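Local coordinates for protein glycoside Hydrolase Family 43_12 (Metagenome, PDB 7JVH) that probably hydrolyses glycosidic bonds in plant cell-wall polysaccharides such as xylan or arabinoxylan, as a gut-microbial enzyme of glycoside hydrolase family 43, at residues A[463-468]-A[551-556]. Sequence-based numbering, arbitrary orientation.
Sequences CYQNEA and NFAGGF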
ATOM      1  N   CYS A 463      -8.446  13.473   6.828  1.00 56.63           N
ATOM      2  CA  CYS A 463      -7.102  13.197   6.342  1.00 52.32           C
ATOM      3  C   CYS A 463      -6.349  12.458   7.484  1.00 54.47           C
ATOM      4  O   CYS A 463      -6.178  13.001   8.581  1.00 50.87           O
ATOM      5  CB  CYS A 463      -6.398  14.501   5.940  1.00 48.39           C
ATOM      6  SG  CYS A 463      -7.304  15.505   4.718  1.00 46.48           S
ATOM      7  N   TYR A 464      -5.902  11.228   7.193  1.00 47.00           N
ATOM      8  CA  TYR A 464      -5.469  10.254   8.191  1.00 43.60           C
ATOM      9  C   TYR A 464      -4.126   9.624   7.826  1.00 57.52           C
ATOM     10  O   TYR A 464      -3.999   8.993   6.782  1.00 61.19           O
ATOM     11  CB  TYR A 464      -6.512   9.136   8.250  1.00 54.49           C
ATOM     12  CG  TYR A 464      -6.375   8.146   9.389  1.00 51.66           C
ATOM     13  CD1 TYR A 464      -5.566   7.008   9.273  1.00 50.59           C
ATOM     14  CD2 TYR A 464      -7.118   8.301  10.559  1.00 51.86           C
ATOM     15  CE1 TYR A 464      -5.469   6.094  10.312  1.00 59.25           C
ATOM     16  CE2 TYR A 464      -7.050   7.374  11.582  1.00 47.68           C
ATOM     17  CZ  TYR A 464      -6.208   6.278  11.458  1.00 54.69           C
ATOM     18  OH  TYR A 464      -6.066   5.335  12.465  1.00 58.34           O
ATOM     19  N   GLN A 465      -3.136   9.776   8.710  1.00 54.00           N
ATOM     20  CA  GLN A 465      -1.878   9.025   8.650  1.00 52.34           C
ATOM     21  C   GLN A 465      -1.957   7.867   9.654  1.00 52.84           C
ATOM     22  O   GLN A 465      -1.840   6.694   9.283  1.00 53.13           O
ATOM     23  CB  GLN A 465      -0.700   9.949   8.941  1.00 43.03           C
ATOM     24  CG  GLN A 465       0.672   9.297   9.111  1.00 42.28           C
ATOM     25  CD  GLN A 465       1.024   8.285   8.019  1.00 43.46           C
ATOM     26  OE1 GLN A 465       1.262   7.133   8.343  1.00 49.78           O
ATOM     27  NE2 GLN A 465       1.048   8.697   6.745  1.00 46.85           N
ATOM     28  N   ASN A 466      -2.182   8.207  10.924  1.00 52.89           N
ATOM     29  CA  ASN A 466      -2.548   7.233  11.948  1.00 51.84           C
ATOM     30  C   ASN A 466      -3.521   7.835  12.975  1.00 51.88           C
ATOM     31  O   ASN A 466      -3.863   9.031  12.917  1.00 53.12           O
ATOM     32  CB  ASN A 466      -1.303   6.590  12.609  1.00 41.08           C
ATOM     33  CG  ASN A 466      -0.518   7.533  13.472  1.00 44.76           C
ATOM     34  OD1 ASN A 466      -1.064   8.231  14.326  1.00 53.24           O
ATOM     35  ND2 ASN A 466       0.789   7.540  13.270  1.00 39.48           N
ATOM     36  N   GLU A 467      -3.970   6.992  13.905  1.00 45.58           N
ATOM     37  CA  GLU A 467      -4.977   7.355  14.894  1.00 39.18           C
ATOM     38  C   GLU A 467      -4.647   8.642  15.683  1.00 40.95           C
ATOM     39  O   GLU A 467      -5.540   9.281  16.221  1.00 48.80           O
ATOM     40  CB  GLU A 467      -5.225   6.206  15.869  1.00 42.30           C
ATOM     41  CG  GLU A 467      -3.969   5.713  16.610  1.00 46.00           C
ATOM     42  CD  GLU A 467      -3.186   4.620  15.890  1.00 51.45           C
ATOM     43  OE1 GLU A 467      -3.610   4.127  14.831  1.00 43.99           O
ATOM     44  OE2 GLU A 467      -2.157   4.216  16.425  1.00 60.62           O
ATOM     45  N   ALA A 468      -3.365   9.009  15.742  1.00 45.76           N
ATOM     46  CA  ALA A 468      -2.887  10.193  16.462  1.00 46.05           C
ATOM     47  C   ALA A 468      -2.199  11.206  15.544  1.00 46.51           C
ATOM     48  O   ALA A 468      -1.537  12.133  16.007  1.00 41.89           O
ATOM     49  CB  ALA A 468      -1.934   9.773  17.583  1.00 45.67           C
ATOM     50  N   ASN A 551       7.681  10.366   7.621  1.00 42.62           N
ATOM     51  CA  ASN A 551       8.850  11.000   8.241  1.00 34.66           C
ATOM     52  C   ASN A 551       8.578  11.453   9.657  1.00 50.55           C
ATOM     53  O   ASN A 551       9.440  11.312  10.509  1.00 62.65           O
ATOM     54  CB  ASN A 551       9.325  12.201   7.420  1.00 40.85           C
ATOM     55  CG  ASN A 551       9.590  11.844   5.959  1.00 52.26           C
ATOM     56  OD1 ASN A 551       8.657  11.614   5.179  1.00 59.45           O
ATOM     57  ND2 ASN A 551      10.861  11.778   5.592  1.00 54.15           N
ATOM     58  N   PHE A 552       7.375  12.002   9.891  1.00 53.86           N
ATOM     59  CA  PHE A 552       7.004  12.588  11.169  1.00 35.15           C
ATOM     60  C   PHE A 552       6.410  11.561  12.156  1.00 49.27           C
ATOM     61  O   PHE A 552       6.781  11.545  13.319  1.00 45.74           O
ATOM     62  CB  PHE A 552       6.052  13.762  10.938  1.00 44.60           C
ATOM     63  CG  PHE A 552       5.592  14.438  12.197  1.00 39.49           C
ATOM     64  CD1 PHE A 552       6.346  15.449  12.784  1.00 42.48           C
ATOM     65  CD2 PHE A 552       4.403  14.077  12.787  1.00 50.80           C
ATOM     66  CE1 PHE A 552       5.922  16.058  13.947  1.00 48.17           C
ATOM     67  CE2 PHE A 552       3.959  14.709  13.948  1.00 52.08           C
ATOM     68  CZ  PHE A 552       4.720  15.699  14.524  1.00 42.72           C
ATOM     69  N   ALA A 553       5.509  10.703  11.665  1.00 50.53           N
ATOM     70  CA  ALA A 553       4.753   9.764  12.467  1.00 45.96           C
ATOM     71  C   ALA A 553       5.333   8.351  12.506  1.00 50.80           C
ATOM     72  O   ALA A 553       4.841   7.489  13.231  1.00 50.34           O
ATOM     73  CB  ALA A 553       3.349   9.681  11.913  1.00 37.19           C
ATOM     74  N   GLY A 554       6.350   8.102  11.684  1.00 52.04           N
ATOM     75  CA  GLY A 554       6.903   6.767  11.527  1.00 43.52           C
ATOM     76  C   GLY A 554       5.910   5.880  10.832  1.00 54.59           C
ATOM     77  O   GLY A 554       4.857   6.333  10.424  1.00 57.20           O
ATOM     78  N   GLY A 555       6.262   4.607  10.678  1.00 45.96           N
ATOM     79  CA  GLY A 555       5.378   3.625  10.084  1.00 46.91           C
ATOM     80  C   GLY A 555       5.802   3.201   8.710  1.00 49.49           C
ATOM     81  O   GLY A 555       6.887   3.540   8.238  1.00 43.44           O
ATOM     82  N   PHE A 556       4.885   2.484   8.052  1.00 59.09           N
ATOM     83  CA  PHE A 556       5.068   1.918   6.724  1.00 55.73           C
ATOM     84  C   PHE A 556       3.933   2.285   5.762  1.00 49.99           C
ATOM     85  O   PHE A 556       3.736   1.600   4.757  1.00 38.34           O
ATOM     86  CB  PHE A 556       5.091   0.392   6.877  1.00 57.96           C
ATOM     87  CG  PHE A 556       6.378  -0.164   7.431  1.00 63.78           C
ATOM     88  CD1 PHE A 556       7.616   0.214   6.911  1.00 52.50           C
ATOM     89  CD2 PHE A 556       6.346  -1.123   8.434  1.00 55.62           C
ATOM     90  CE1 PHE A 556       8.788  -0.330   7.406  1.00 71.17           C
ATOM     91  CE2 PHE A 556       7.514  -1.682   8.922  1.00 61.67           C
ATOM     92  CZ  PHE A 556       8.738  -1.290   8.406  1.00 70.27           C
TER
HETATM   93  O   HOH W   1       1.725   6.187  10.896  1.00 60.40           O
HETATM   94  O   HOH W   2       3.548   5.842   8.140  1.00 61.61           O
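The side chain of Asn466 lays its amide nitrogen against the methyl of Ala553, ND2 to CB 3.6 Å, and Gln465 brings the middle of its chain to the same methyl, CG to CB 3.9 Å. Ala553 is the last residue of the short helix 550-553, and its methyl meets both side chains. The chain turns a corner at Gln465, and Gln465 and Asn466 both face Cys469 as a classic beta bulge. With CG anti to its backbone N (chi1 172°), Gln465 reaches out toward the helix, then bends at chi2, and its OE1 comes to face the carbonyl of Gly554. The two oxygens are 4.2 Å apart, OE1 to O, and two waters bridge them. The oxygen of one water lies 2.6 Å from Gln465 OE1 and 2.7 Å from Gly554 O; the other water also accepts from Asn466 ND2 at 2.9 Å. NE2 of Gln465 is tied to the backbone oxygens of Leu548 and Thr557, and these bonds hold the amide's orientation.

In Asn466, CG lies between the backbone N and the carbonyl carbon (chi1 69°); OD1 accepts from Ala468 N in the carbonyl plane at 2.8 Å, closing an Asx turn, and ND2 is turned to the helix end. An alanine here would probably leave the Ala468 amide without its side-chain acceptor and the shared water without its donor, and open a gap beside the Ala553 methyl. Gly554 turns the chain out of the helix with positive phi. Within the C-terminal concanavalin A-like domain, the contact thus joins a strand corner to a helix end through a small apolar touch and two bridging waters. Two acceptor oxygens face each other, so water probably serves as donor between them, though with more acceptors in reach than protons not every bond can form at once.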